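Local atomic coordinates of beta-lactamase/D-alanine Carboxypeptidase (Yersinia pestis, PDB entry 3RJU), a protein that probably hydrolyses beta-lactams or cleaves terminal D-alanine from peptidoglycan peptides, as a serine enzyme of the beta-lactamase and penicillin-binding protein family. Residues A[8-13]-A[35-40]; A[120-125]-A[132-137]; A[166-171]-A[177-182]; A[241-246]-A[253-258]; A[277-282]-A[291-296]. All blocks are in the same frame, centred on the assembly; numbering follows the deposited sequence. Where two conformers were deposited one is given.

Interaction 1: residues A[8-13]-A[35-40]; sequences QIVDQY and QVVNRS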
# COMPACT_ATOMS: atom_id res chain seq x y z
N GLN A 8 24.10 4.04 -12.79
CA GLN A 8 25.14 3.14 -12.30
C GLN A 8 24.91 2.69 -10.84
O GLN A 8 25.20 1.54 -10.48
CB GLN A 8 26.54 3.76 -12.49
CG GLN A 8 27.02 3.86 -13.96
CD GLN A 8 26.40 5.02 -14.74
OE1 GLN A 8 25.67 5.84 -14.18
NE2 GLN A 8 26.70 5.09 -16.04
N ILE A 9 24.40 3.59 -10.00
CA ILE A 9 24.08 3.20 -8.63
C ILE A 9 22.94 2.18 -8.62
O ILE A 9 23.01 1.16 -7.91
CB ILE A 9 23.74 4.44 -7.78
CG1 ILE A 9 24.98 5.32 -7.58
CG2 ILE A 9 23.15 4.00 -6.41
CD1 ILE A 9 24.69 6.72 -7.02
N VAL A 10 21.91 2.42 -9.42
CA VAL A 10 20.83 1.45 -9.51
C VAL A 10 21.37 0.08 -9.94
O VAL A 10 20.99 -0.95 -9.38
CB VAL A 10 19.70 1.93 -10.45
CG1 VAL A 10 18.67 0.82 -10.68
CG2 VAL A 10 19.01 3.18 -9.86
N ASP A 11 22.28 0.09 -10.92
CA ASP A 11 22.88 -1.15 -11.40
C ASP A 11 23.73 -1.88 -10.36
O ASP A 11 23.97 -3.08 -10.50
CB ASP A 11 23.72 -0.89 -12.64
CG ASP A 11 22.88 -0.58 -13.85
OD1 ASP A 11 21.68 -0.92 -13.86
OD2 ASP A 11 23.45 0.01 -14.80
N GLN A 12 24.23 -1.17 -9.36
CA GLN A 12 24.94 -1.81 -8.26
C GLN A 12 24.03 -2.73 -7.44
O GLN A 12 24.52 -3.64 -6.77
CB GLN A 12 25.57 -0.76 -7.34
CG GLN A 12 26.69 0.05 -7.95
CD GLN A 12 27.05 1.24 -7.06
OE1 GLN A 12 26.67 1.27 -5.89
NE2 GLN A 12 27.74 2.21 -7.61
N TYR A 13 22.72 -2.49 -7.49
CA TYR A 13 21.77 -3.17 -6.62
C TYR A 13 20.72 -4.01 -7.31
O TYR A 13 20.27 -5.00 -6.75
CB TYR A 13 21.04 -2.16 -5.71
CG TYR A 13 21.97 -1.63 -4.64
CD1 TYR A 13 22.10 -2.29 -3.43
CD2 TYR A 13 22.76 -0.50 -4.88
CE1 TYR A 13 22.97 -1.84 -2.47
CE2 TYR A 13 23.64 -0.03 -3.90
CZ TYR A 13 23.73 -0.72 -2.70
OH TYR A 13 24.60 -0.29 -1.73
N GLN A 35 15.76 12.12 -12.61
CA GLN A 35 16.13 10.83 -13.19
C GLN A 35 15.05 9.81 -12.92
O GLN A 35 14.56 9.70 -11.80
CB GLN A 35 17.44 10.31 -12.60
CG GLN A 35 18.61 11.25 -12.73
CD GLN A 35 18.72 11.82 -14.12
OE1 GLN A 35 18.91 11.09 -15.09
NE2 GLN A 35 18.56 13.14 -14.23
N VAL A 36 14.67 9.07 -13.96
CA VAL A 36 13.84 7.89 -13.78
C VAL A 36 14.60 6.70 -14.35
O VAL A 36 14.99 6.70 -15.52
CB VAL A 36 12.48 8.04 -14.49
CG1 VAL A 36 11.69 6.71 -14.41
CG2 VAL A 36 11.69 9.20 -13.88
N VAL A 37 14.81 5.69 -13.52
CA VAL A 37 15.55 4.50 -13.93
C VAL A 37 14.64 3.30 -13.72
O VAL A 37 14.13 3.08 -12.62
CB VAL A 37 16.86 4.31 -13.13
CG1 VAL A 37 17.62 3.06 -13.62
CG2 VAL A 37 17.76 5.54 -13.26
N ASN A 38 14.39 2.56 -14.80
CA ASN A 38 13.58 1.36 -14.76
C ASN A 38 14.43 0.14 -15.05
O ASN A 38 15.27 0.18 -15.95
CB ASN A 38 12.47 1.44 -15.80
CG ASN A 38 11.39 2.42 -15.42
OD1 ASN A 38 10.66 2.20 -14.46
ND2 ASN A 38 11.27 3.50 -16.18
N ARG A 39 14.22 -0.94 -14.30
CA ARG A 39 14.88 -2.21 -14.58
C ARG A 39 13.84 -3.32 -14.48
O ARG A 39 12.94 -3.26 -13.63
CB ARG A 39 16.04 -2.49 -13.61
CG ARG A 39 17.18 -1.48 -13.66
CD ARG A 39 17.89 -1.50 -15.01
NE ARG A 39 19.07 -0.64 -15.01
CZ ARG A 39 19.13 0.53 -15.63
NH1 ARG A 39 18.09 0.95 -16.33
NH2 ARG A 39 20.25 1.25 -15.59
N SER A 40 13.95 -4.30 -15.36
CA SER A 40 13.08 -5.46 -15.34
C SER A 40 13.94 -6.71 -15.46
O SER A 40 14.92 -6.73 -16.22
CB SER A 40 12.09 -5.44 -16.51
OG SER A 40 11.29 -4.28 -16.47

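Interaction 2: residues A[120-125]-A[132-137]; sequences REQPGG and FTWPTK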
# COMPACT_ATOMS: atom_id res chain seq x y z
N ARG A 120 -6.98 -8.31 12.52
CA ARG A 120 -6.30 -8.15 11.24
C ARG A 120 -7.22 -8.55 10.08
O ARG A 120 -7.28 -7.86 9.06
CB ARG A 120 -5.02 -8.98 11.24
CG ARG A 120 -4.29 -9.05 9.92
CD ARG A 120 -3.01 -9.85 10.08
NE ARG A 120 -2.41 -10.06 8.77
CZ ARG A 120 -1.23 -9.60 8.39
NH1 ARG A 120 -0.45 -8.92 9.23
NH2 ARG A 120 -0.82 -9.85 7.15
N GLU A 121 -7.93 -9.67 10.25
CA GLU A 121 -8.95 -10.11 9.30
C GLU A 121 -10.28 -10.34 10.01
O GLU A 121 -10.33 -10.66 11.19
CB GLU A 121 -8.56 -11.41 8.61
CG GLU A 121 -7.26 -11.33 7.84
CD GLU A 121 -7.37 -10.65 6.49
OE1 GLU A 121 -8.48 -10.31 6.04
OE2 GLU A 121 -6.31 -10.47 5.87
N GLN A 122 -11.38 -10.21 9.28
CA GLN A 122 -12.63 -10.73 9.80
C GLN A 122 -12.45 -12.21 10.09
O GLN A 122 -11.97 -12.96 9.24
CB GLN A 122 -13.75 -10.54 8.78
CG GLN A 122 -15.10 -10.96 9.35
CD GLN A 122 -16.23 -10.66 8.40
OE1 GLN A 122 -16.18 -9.68 7.67
NE2 GLN A 122 -17.26 -11.50 8.40
N PRO A 123 -12.82 -12.65 11.30
CA PRO A 123 -12.71 -14.09 11.61
C PRO A 123 -13.77 -14.91 10.88
O PRO A 123 -14.75 -14.36 10.36
CB PRO A 123 -12.98 -14.14 13.12
CG PRO A 123 -13.80 -12.90 13.39
CD PRO A 123 -13.31 -11.85 12.43
N GLY A 124 -13.55 -16.23 10.83
CA GLY A 124 -14.59 -17.16 10.44
C GLY A 124 -14.86 -17.30 8.96
O GLY A 124 -15.97 -17.70 8.58
N GLY A 125 -13.88 -16.99 8.12
CA GLY A 125 -14.08 -17.08 6.69
C GLY A 125 -13.77 -18.46 6.13
O GLY A 125 -13.27 -19.32 6.85
N PHE A 132 -8.07 -11.55 -1.91
CA PHE A 132 -8.79 -10.28 -2.09
C PHE A 132 -10.24 -10.47 -2.51
O PHE A 132 -10.80 -9.63 -3.24
CB PHE A 132 -8.04 -9.38 -3.08
CG PHE A 132 -6.61 -9.14 -2.71
CD1 PHE A 132 -6.27 -8.84 -1.39
CD2 PHE A 132 -5.59 -9.22 -3.66
CE1 PHE A 132 -4.95 -8.64 -1.01
CE2 PHE A 132 -4.25 -9.02 -3.28
CZ PHE A 132 -3.95 -8.72 -1.94
N THR A 133 -10.87 -11.53 -2.04
CA THR A 133 -12.27 -11.76 -2.38
C THR A 133 -13.21 -11.91 -1.18
O THR A 133 -14.42 -11.77 -1.34
CB THR A 133 -12.46 -12.99 -3.31
OG1 THR A 133 -12.12 -14.19 -2.61
CG2 THR A 133 -11.58 -12.87 -4.57
N TRP A 134 -12.67 -12.19 0.01
CA TRP A 134 -13.47 -12.35 1.23
C TRP A 134 -12.75 -11.68 2.41
O TRP A 134 -11.53 -11.81 2.53
CB TRP A 134 -13.69 -13.84 1.54
CG TRP A 134 -14.67 -14.05 2.67
CD1 TRP A 134 -16.00 -14.34 2.56
CD2 TRP A 134 -14.40 -13.93 4.08
NE1 TRP A 134 -16.57 -14.41 3.81
CE2 TRP A 134 -15.61 -14.17 4.76
CE3 TRP A 134 -13.25 -13.65 4.83
CZ2 TRP A 134 -15.71 -14.13 6.15
CZ3 TRP A 134 -13.35 -13.60 6.21
CH2 TRP A 134 -14.57 -13.85 6.86
N PRO A 135 -13.49 -10.97 3.29
CA PRO A 135 -14.95 -10.78 3.31
C PRO A 135 -15.39 -9.72 2.32
O PRO A 135 -14.61 -8.83 1.95
CB PRO A 135 -15.21 -10.26 4.73
CG PRO A 135 -13.93 -9.51 5.09
CD PRO A 135 -12.84 -10.38 4.48
N THR A 136 -16.65 -9.81 1.89
CA THR A 136 -17.24 -8.74 1.11
C THR A 136 -17.64 -7.61 2.02
O THR A 136 -17.62 -7.76 3.25
CB THR A 136 -18.48 -9.22 0.35
OG1 THR A 136 -19.53 -9.49 1.29
CG2 THR A 136 -18.16 -10.48 -0.46
N LYS A 137 -18.01 -6.47 1.43
CA LYS A 137 -18.54 -5.36 2.21
C LYS A 137 -19.73 -5.80 3.08
O LYS A 137 -19.77 -5.53 4.28
CB LYS A 137 -18.97 -4.19 1.31
CG LYS A 137 -19.54 -3.02 2.10
CD LYS A 137 -19.92 -1.87 1.19
CE LYS A 137 -21.14 -2.21 0.34
NZ LYS A 137 -21.74 -0.99 -0.28
O HOH W 1 -9.69 -12.16 4.41

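Interaction 3: residues A[166-171]-A[177-182]; sequences LLADAL and KPYAHL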
# COMPACT_ATOMS: atom_id res chain seq x y z
N LEU A 166 -13.02 -1.50 5.93
CA LEU A 166 -14.05 -0.69 6.58
C LEU A 166 -13.84 0.80 6.30
O LEU A 166 -14.79 1.54 6.12
CB LEU A 166 -14.11 -0.94 8.09
CG LEU A 166 -14.63 -2.34 8.49
CD1 LEU A 166 -14.39 -2.60 9.98
CD2 LEU A 166 -16.11 -2.52 8.15
N LEU A 167 -12.59 1.25 6.27
CA LEU A 167 -12.28 2.63 5.93
C LEU A 167 -12.77 2.96 4.52
O LEU A 167 -13.41 3.99 4.29
CB LEU A 167 -10.79 2.91 6.06
CG LEU A 167 -10.31 4.31 5.68
CD1 LEU A 167 -11.04 5.40 6.49
CD2 LEU A 167 -8.79 4.42 5.87
N ALA A 168 -12.47 2.08 3.57
CA ALA A 168 -12.91 2.31 2.19
C ALA A 168 -14.43 2.39 2.15
O ALA A 168 -14.97 3.25 1.47
CB ALA A 168 -12.42 1.20 1.25
N ASP A 169 -15.09 1.51 2.90
CA ASP A 169 -16.56 1.51 2.96
C ASP A 169 -17.07 2.88 3.46
O ASP A 169 -18.06 3.44 2.94
CB ASP A 169 -17.09 0.44 3.92
CG ASP A 169 -16.70 -0.99 3.51
OD1 ASP A 169 -16.34 -1.25 2.33
OD2 ASP A 169 -16.77 -1.88 4.39
N ALA A 170 -16.41 3.39 4.50
CA ALA A 170 -16.83 4.65 5.11
C ALA A 170 -16.63 5.80 4.12
O ALA A 170 -17.49 6.68 4.00
CB ALA A 170 -16.03 4.90 6.39
N LEU A 171 -15.50 5.78 3.43
CA LEU A 171 -15.18 6.84 2.48
C LEU A 171 -16.19 6.86 1.33
O LEU A 171 -16.65 7.93 0.89
CB LEU A 171 -13.77 6.67 1.94
CG LEU A 171 -12.67 6.76 3.00
CD1 LEU A 171 -11.30 6.54 2.35
CD2 LEU A 171 -12.71 8.13 3.73
N LYS A 177 -20.64 7.64 -3.44
CA LYS A 177 -20.37 6.94 -4.69
C LYS A 177 -19.54 5.68 -4.41
O LYS A 177 -18.87 5.60 -3.39
CB LYS A 177 -19.64 7.85 -5.67
CG LYS A 177 -18.27 8.30 -5.19
CD LYS A 177 -17.55 9.13 -6.27
CE LYS A 177 -18.09 10.53 -6.39
NZ LYS A 177 -17.19 11.33 -7.30
N PRO A 178 -19.59 4.70 -5.32
CA PRO A 178 -18.83 3.46 -5.12
C PRO A 178 -17.36 3.77 -4.93
O PRO A 178 -16.85 4.72 -5.52
CB PRO A 178 -19.04 2.71 -6.44
CG PRO A 178 -20.35 3.23 -6.96
CD PRO A 178 -20.36 4.69 -6.58
N TYR A 179 -16.68 2.98 -4.10
CA TYR A 179 -15.27 3.19 -3.89
C TYR A 179 -14.47 3.18 -5.19
O TYR A 179 -13.53 3.97 -5.35
CB TYR A 179 -14.68 2.18 -2.89
CG TYR A 179 -13.30 2.57 -2.48
CD1 TYR A 179 -13.11 3.54 -1.50
CD2 TYR A 179 -12.20 2.02 -3.09
CE1 TYR A 179 -11.85 3.93 -1.13
CE2 TYR A 179 -10.91 2.38 -2.73
CZ TYR A 179 -10.74 3.33 -1.74
OH TYR A 179 -9.49 3.70 -1.38
N ALA A 180 -14.83 2.30 -6.13
CA ALA A 180 -14.12 2.25 -7.40
C ALA A 180 -14.18 3.60 -8.11
O ALA A 180 -13.24 3.99 -8.80
CB ALA A 180 -14.69 1.16 -8.29
N HIS A 181 -15.30 4.32 -7.96
CA HIS A 181 -15.40 5.66 -8.55
C HIS A 181 -14.52 6.68 -7.85
O HIS A 181 -13.98 7.57 -8.50
CB HIS A 181 -16.85 6.14 -8.53
CG HIS A 181 -17.74 5.37 -9.45
ND1 HIS A 181 -19.00 5.81 -9.80
CD2 HIS A 181 -17.55 4.20 -10.10
CE1 HIS A 181 -19.55 4.93 -10.62
NE2 HIS A 181 -18.69 3.94 -10.81
N LEU A 182 -14.38 6.57 -6.53
CA LEU A 182 -13.43 7.41 -5.81
C LEU A 182 -11.99 7.18 -6.27
O LEU A 182 -11.25 8.14 -6.49
CB LEU A 182 -13.50 7.19 -4.30
CG LEU A 182 -14.65 7.85 -3.56
CD1 LEU A 182 -14.64 7.41 -2.09
CD2 LEU A 182 -14.52 9.36 -3.68

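Interaction 4: residues A[241-246]-A[253-258]; sequences QQFLAS and RSAKRE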
# COMPACT_ATOMS: atom_id res chain seq x y z
N GLN A 241 5.61 9.56 -8.27
CA GLN A 241 6.20 10.85 -8.65
C GLN A 241 5.53 12.03 -7.94
O GLN A 241 6.17 13.05 -7.69
CB GLN A 241 6.11 11.05 -10.18
CG GLN A 241 6.73 12.37 -10.70
CD GLN A 241 8.22 12.42 -10.50
OE1 GLN A 241 8.97 11.82 -11.27
NE2 GLN A 241 8.67 13.11 -9.45
N GLN A 242 4.25 11.90 -7.60
CA GLN A 242 3.56 13.05 -6.98
C GLN A 242 4.07 13.39 -5.59
O GLN A 242 3.78 14.47 -5.07
CB GLN A 242 2.01 12.95 -6.99
CG GLN A 242 1.39 11.62 -7.34
CD GLN A 242 0.12 11.32 -6.53
OE1 GLN A 242 -0.85 12.09 -6.50
NE2 GLN A 242 0.13 10.20 -5.87
N PHE A 243 4.86 12.50 -4.99
CA PHE A 243 5.45 12.79 -3.67
C PHE A 243 6.82 13.46 -3.75
O PHE A 243 7.37 13.86 -2.73
CB PHE A 243 5.56 11.53 -2.81
CG PHE A 243 4.22 10.87 -2.54
CD1 PHE A 243 3.46 11.23 -1.43
CD2 PHE A 243 3.72 9.92 -3.41
CE1 PHE A 243 2.23 10.65 -1.19
CE2 PHE A 243 2.48 9.33 -3.17
CZ PHE A 243 1.75 9.67 -2.06
N LEU A 244 7.35 13.59 -4.96
CA LEU A 244 8.76 13.95 -5.15
C LEU A 244 8.86 15.15 -6.06
O LEU A 244 8.20 15.20 -7.09
CB LEU A 244 9.50 12.77 -5.82
CG LEU A 244 9.38 11.45 -5.07
CD1 LEU A 244 10.04 10.31 -5.86
CD2 LEU A 244 10.00 11.59 -3.69
N ALA A 245 9.71 16.11 -5.71
CA ALA A 245 9.93 17.26 -6.58
C ALA A 245 10.87 16.91 -7.74
O ALA A 245 11.79 16.09 -7.61
CB ALA A 245 10.48 18.44 -5.79
N SER A 246 10.67 17.59 -8.87
CA SER A 246 11.58 17.52 -10.00
C SER A 246 11.63 18.89 -10.65
O SER A 246 11.03 19.83 -10.15
CB SER A 246 11.10 16.49 -11.03
OG SER A 246 9.91 16.93 -11.66
N ARG A 253 -0.40 18.74 -3.91
CA ARG A 253 -0.82 19.57 -2.79
C ARG A 253 -0.98 18.79 -1.49
O ARG A 253 -0.61 19.27 -0.42
CB ARG A 253 -2.12 20.30 -3.15
CG ARG A 253 -2.65 21.19 -2.05
CD ARG A 253 -3.72 22.14 -2.58
NE ARG A 253 -4.97 21.45 -2.90
CZ ARG A 253 -5.92 21.19 -2.01
NH1 ARG A 253 -5.75 21.56 -0.75
NH2 ARG A 253 -7.03 20.56 -2.37
N SER A 254 -1.53 17.59 -1.57
CA SER A 254 -1.82 16.80 -0.37
C SER A 254 -0.69 15.87 0.07
O SER A 254 -0.89 15.08 0.99
CB SER A 254 -3.06 15.94 -0.59
OG SER A 254 -2.85 15.03 -1.66
N ALA A 255 0.49 15.93 -0.59
CA ALA A 255 1.54 14.94 -0.28
C ALA A 255 1.97 14.97 1.18
O ALA A 255 2.11 13.91 1.81
CB ALA A 255 2.76 15.14 -1.17
N LYS A 256 2.16 16.17 1.71
CA LYS A 256 2.60 16.28 3.10
C LYS A 256 1.54 15.81 4.08
O LYS A 256 1.85 15.16 5.07
CB LYS A 256 3.09 17.69 3.44
CG LYS A 256 4.49 17.93 2.90
CD LYS A 256 4.97 19.35 3.15
CE LYS A 256 6.42 19.49 2.70
NZ LYS A 256 6.88 20.91 2.69
N ARG A 257 0.28 16.12 3.80
CA ARG A 257 -0.79 15.64 4.67
C ARG A 257 -0.89 14.12 4.59
O ARG A 257 -1.12 13.44 5.58
CB ARG A 257 -2.14 16.29 4.32
CG ARG A 257 -2.28 17.71 4.88
CD ARG A 257 -3.61 18.32 4.48
NE ARG A 257 -3.52 18.98 3.18
CZ ARG A 257 -4.19 18.61 2.09
NH1 ARG A 257 -5.01 17.55 2.11
NH2 ARG A 257 -4.01 19.29 0.97
N GLU A 258 -0.68 13.57 3.39
CA GLU A 258 -0.77 12.12 3.25
C GLU A 258 0.30 11.41 4.03
O GLU A 258 0.08 10.29 4.48
CB GLU A 258 -0.68 11.72 1.79
CG GLU A 258 -1.96 12.02 1.01
CD GLU A 258 -1.81 11.71 -0.46
OE1 GLU A 258 -1.24 10.66 -0.81
OE2 GLU A 258 -2.27 12.54 -1.28

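Interaction 5: residues A[277-282]-A[291-296]; sequences AGQADA and APKADL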
# COMPACT_ATOMS: atom_id res chain seq x y z
N ALA A 277 9.60 -4.43 7.15
CA ALA A 277 10.78 -3.96 6.42
C ALA A 277 11.82 -3.36 7.36
O ALA A 277 12.81 -2.77 6.92
CB ALA A 277 10.37 -2.95 5.37
N GLY A 278 11.59 -3.50 8.66
CA GLY A 278 12.49 -2.97 9.68
C GLY A 278 11.66 -2.26 10.74
O GLY A 278 10.45 -2.07 10.55
N GLN A 279 12.28 -1.87 11.85
CA GLN A 279 11.52 -1.28 12.94
C GLN A 279 10.77 -0.02 12.51
O GLN A 279 11.37 0.89 11.93
CB GLN A 279 12.43 -0.93 14.11
CG GLN A 279 11.73 -0.22 15.25
CD GLN A 279 12.65 -0.07 16.44
OE1 GLN A 279 13.03 -1.05 17.08
NE2 GLN A 279 13.03 1.18 16.73
N ALA A 280 9.47 0.01 12.82
CA ALA A 280 8.64 1.17 12.57
C ALA A 280 8.86 2.16 13.69
O ALA A 280 8.51 1.90 14.85
CB ALA A 280 7.16 0.77 12.51
N ASP A 281 9.44 3.31 13.36
CA ASP A 281 9.65 4.35 14.37
C ASP A 281 8.46 5.30 14.53
O ASP A 281 8.28 5.92 15.59
CB ASP A 281 10.95 5.08 14.09
CG ASP A 281 12.14 4.18 14.27
OD1 ASP A 281 12.22 3.57 15.36
OD2 ASP A 281 12.95 4.04 13.33
N ALA A 282 7.64 5.41 13.48
CA ALA A 282 6.40 6.17 13.58
C ALA A 282 5.41 5.63 12.58
O ALA A 282 5.80 5.11 11.52
CB ALA A 282 6.63 7.70 13.38
N ALA A 291 13.32 5.72 11.23
CA ALA A 291 14.32 6.76 11.45
C ALA A 291 15.70 6.30 10.96
O ALA A 291 15.96 5.10 10.87
CB ALA A 291 14.40 7.11 12.91
N PRO A 292 16.60 7.26 10.68
CA PRO A 292 17.96 6.90 10.27
C PRO A 292 18.60 6.00 11.31
O PRO A 292 18.47 6.24 12.52
CB PRO A 292 18.71 8.24 10.24
CG PRO A 292 17.65 9.29 10.25
CD PRO A 292 16.42 8.71 10.88
N LYS A 293 19.29 4.97 10.84
CA LYS A 293 20.01 4.09 11.74
C LYS A 293 20.89 3.19 10.91
O LYS A 293 20.61 2.95 9.75
CB LYS A 293 19.04 3.24 12.56
CG LYS A 293 18.27 2.21 11.75
CD LYS A 293 17.10 1.65 12.55
CE LYS A 293 16.08 2.76 12.89
NZ LYS A 293 15.03 2.26 13.79
N ALA A 294 21.96 2.73 11.55
CA ALA A 294 23.08 2.11 10.87
C ALA A 294 23.51 3.07 9.77
O ALA A 294 23.79 4.25 10.02
CB ALA A 294 22.66 0.77 10.29
N ASP A 295 23.53 2.56 8.54
CA ASP A 295 23.89 3.36 7.39
C ASP A 295 22.67 3.65 6.53
O ASP A 295 22.80 3.94 5.34
CB ASP A 295 24.91 2.59 6.56
CG ASP A 295 24.69 1.10 6.63
OD1 ASP A 295 23.64 0.64 6.14
OD2 ASP A 295 25.56 0.39 7.18
N LEU A 296 21.48 3.58 7.13
CA LEU A 296 20.27 3.85 6.36
C LEU A 296 19.73 5.24 6.71
O LEU A 296 19.83 5.68 7.86
CB LEU A 296 19.20 2.80 6.64
CG LEU A 296 19.53 1.36 6.25
CD1 LEU A 296 18.37 0.44 6.64
CD2 LEU A 296 19.84 1.23 4.75
O HOH W 2 14.12 0.73 11.36
O HOH W 3 15.08 4.42 16.14

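Interaction 1: residues A[8-13]-A[35-40]
Val-10 and Val-37 meet where the N-terminal helix 6-20 packs on the edge strand 35-42 of the antiparallel sheet, an element of the alpha-beta sandwich of serine beta-lactamases and penicillin-binding proteins. The axes of the two short segments pass 9.6 Å apart and their N-to-C directions diverge by 28°, so helix and strand run roughly the same way. The tight part is apolar. The valines reach tip to tip, Val-10 CG1 lying 3.8 Å from Val-37 CG1, and both residues are buried. In each valine CG1 stands anti to the backbone N, which turns this methyl into the helix-strand interface. Val-10 CG1 also touches the aliphatic stem of Arg-39, whose CG is 4.0 Å away, and Val-10 extends beyond this strand to Leu-28 and Val-30 of the adjoining strand 25-32.

The solvent side is polar and more loosely covered. Here exposed Asp-11 forms a salt bridge with Arg-39, the two side chains crossing at about a right angle and their flat groups 35° apart. The chain of Arg-39 bends at chi2, and its guanidinium presents an edge to the carboxylate while one face lies against Val-37 CG1. Its NH1 turns back to Asn-38 O of its own strand at 2.9 Å, a bond that limits rotation of the group. NE and NH2 both converge on one oxygen: Arg-39 NE reaches the syn lone pair of Asp-11 OD1 at 2.9 Å, and Arg-39 NH2 meets the same Asp-11 OD1 at 3.1 Å, from the syn side but tilted out of the carboxylate plane.

Interaction 2: residues A[120-125]-A[132-137]
The long loop joining helices 108-113 and 137-144 folds back on itself here, and the indole of Trp-134 is the centre of the contact. Gly-125 lies over one face of its six-membered ring: Gly-125 CA is 3.4 Å from the centroid and 19° off the ring normal, which meets the criteria for a CH-pi contact. The opposite face carries Pro-135 CB from the next residue, placed there by a cis Trp-134 to Pro-135 peptide bond. Backbone carbonyls come to the ring edge, with Gln-122 O 3.4 Å from Trp-134 CZ3 and Pro-123 O 3.5 Å from Trp-134 CH2. The buried Gln-122 side chain, extended with CG anti to its backbone N (chi1 -175°), crosses the indole at about a right angle and slides past Pro-135, bringing Gln-122 OE1 to 3.1 Å from Pro-135 CB. A water completes the link, donating to Glu-121 OE1 at 2.7 Å and to Trp-134 O at 2.7 Å, while Glu-121 OE2 accepts a hydrogen bond from Asn-161 ND2. With electron-rich carbonyl oxygens at the polarised C-H edge and an alpha-carbon on the pi face, the indole probably gains weak electrostatic attraction as well as dispersion, and the polar link between the segments is mediated by the water.

Interaction 3: residues A[166-171]-A[177-182]
Ala-168 forms a small knob on helix 162-175, and the ring of Tyr-179, from the first turn of helix 179-191, lies flat against it. The methyl sits over one ring face: Ala-168 CB is 3.8 Å from the ring centroid and 19° off the normal, a CH-pi contact displaced toward the rim. Ala-168 CB is 3.7 Å from both Tyr-179 CE1 and Tyr-179 CD1. With CG anti to the backbone N (chi1 -169°), the tyrosine ring is swung across to the neighbouring helix, where Tyr-179 CD1 also approaches the backbone at Ala-168 O, 3.5 Å away.

One turn further along the first helix, Leu-171 adds a second bump at the ring edge, its CD1 lying 4.4 Å from Tyr-179 CE1. Leu-182 comes in beside it and lays a methyl against the helix backbone, with Leu-182 CD1 3.6 Å from Leu-171 O and 4.2 Å from Leu-171 CB. The small Ala-168 thus lets the broad ring come close, while the branched leucines fill in next to it.

All four residues are buried. Helix 64-77 lies alongside, with Ile-71 touching Tyr-179 and Met-72 touching Leu-171, and Tyr-179 OH makes a weak hydrogen bond to Thr-68. Two consecutive helices joined by a short connection thus pack through small and branched side chains, in the mainly helical part of the chain, as in the serine beta-lactamase fold.

Interaction 4: residues A[241-246]-A[253-258]
A chi1 of -60° sets CG of Phe-243 anti to its carbonyl carbon, and chi2 of -90° turns the ring so that its far edge meets Glu-258; the glutamate, its CG likewise anti to the carbonyl carbon and its chain extended beyond, brings its carboxylate to that edge. Glu-258 OE1 lies near the ring plane, 3.4 Å from Phe-243 CZ and 3.5 Å from Phe-243 CE1, and the two flat groups stand almost perpendicular, at 87°. Such an edge approach sets the negative oxygen against the slightly positive ring hydrogens, which is probably mildly favourable. Nearer the backbone, Ala-255 CB packs obliquely on the ring, 4.0 Å from Phe-243 CD1.

Phe-243 sits in a type I beta turn spanning Gln-241 to Leu-244 as the chain leaves helix 233-241, whereas Ala-255 and Glu-258 lie on the short helix 255-258 that leads toward edge strand 261-264. The ring is also held by edge-to-face stacking with Trp-239 and with Trp-287. The buried carboxylate has polar partners: Glu-258 OE1 forms a salt bridge with Lys-252, and Ser-254 OG donates to Glu-258 OE2 at 2.6 Å, meeting it on the anti side.

Interaction 5: residues A[277-282]-A[291-296]
One carboxylate oxygen of Asp-281 holds two donors from the other segment, a backbone N-H and a lysine ammonium, using a different lone pair for each. Ala-291 N donates to the anti lone pair of Asp-281 OD2 at 2.7 Å, with an N-H...O angle of 155°. Lys-293 NZ takes the syn lone pair of the same Asp-281 OD2 at 2.8 Å and forms a salt bridge. Aspartate and lysine come from opposite directions. The lysine starts with CG between its backbone N and carbonyl carbon (chi1 68°) and its chain bends at chi3, a path that returns NZ to the loop across from it.

The second oxygen is also engaged. Gln-279 NE2 donates to Asp-281 OD1 at 2.9 Å in a nearly straight bond of 170°, with that oxygen in the amide plane. This bond, together with those on OD2, fixes the rotation of the carboxylate. Two waters extend the network around Lys-293 NZ: one donates to Gln-279 O and the other to Asp-281 OD1, and both accept from the ammonium. The concentration of donors should stabilise the ionised form of Asp-281. Ala-291 CB lies beside the doubly bonded oxygen, 3.4 Å from Asp-281 OD2, and Lys-293 itself begins a type II' turn ending at Leu-296.

The surface network lies beside the paired strands 282-284 and 288-290, where Asp-281 and Ala-282 both face Tyr-289. That pairing defines a classic beta bulge at the mouth of an antiparallel beta hairpin.

Overall arrangement
From the N terminus, the five contacts follow in series: each closes before the next opens, and none nest or cross. Interaction 1 closes the excursion through helix 6-20 and strand 25-32, joining the helix to edge strand 35-42. Interactions 2 and 3 lie in the helical part: 120-125 with 132-137 closes a six-residue gap in a loop, and 166-171 with 177-182 closes the turn between two helices. These two touch through Lys-137 CG and Asp-169 OD1, 3.7 Å apart. Interaction 4 joins the end of helix 233-241 to helix 255-258, and interaction 5 joins the flanks of a hairpin in the main sheet. Interactions 1 and 2 have centres about 38 Å apart, on opposite sides of the chain's centre.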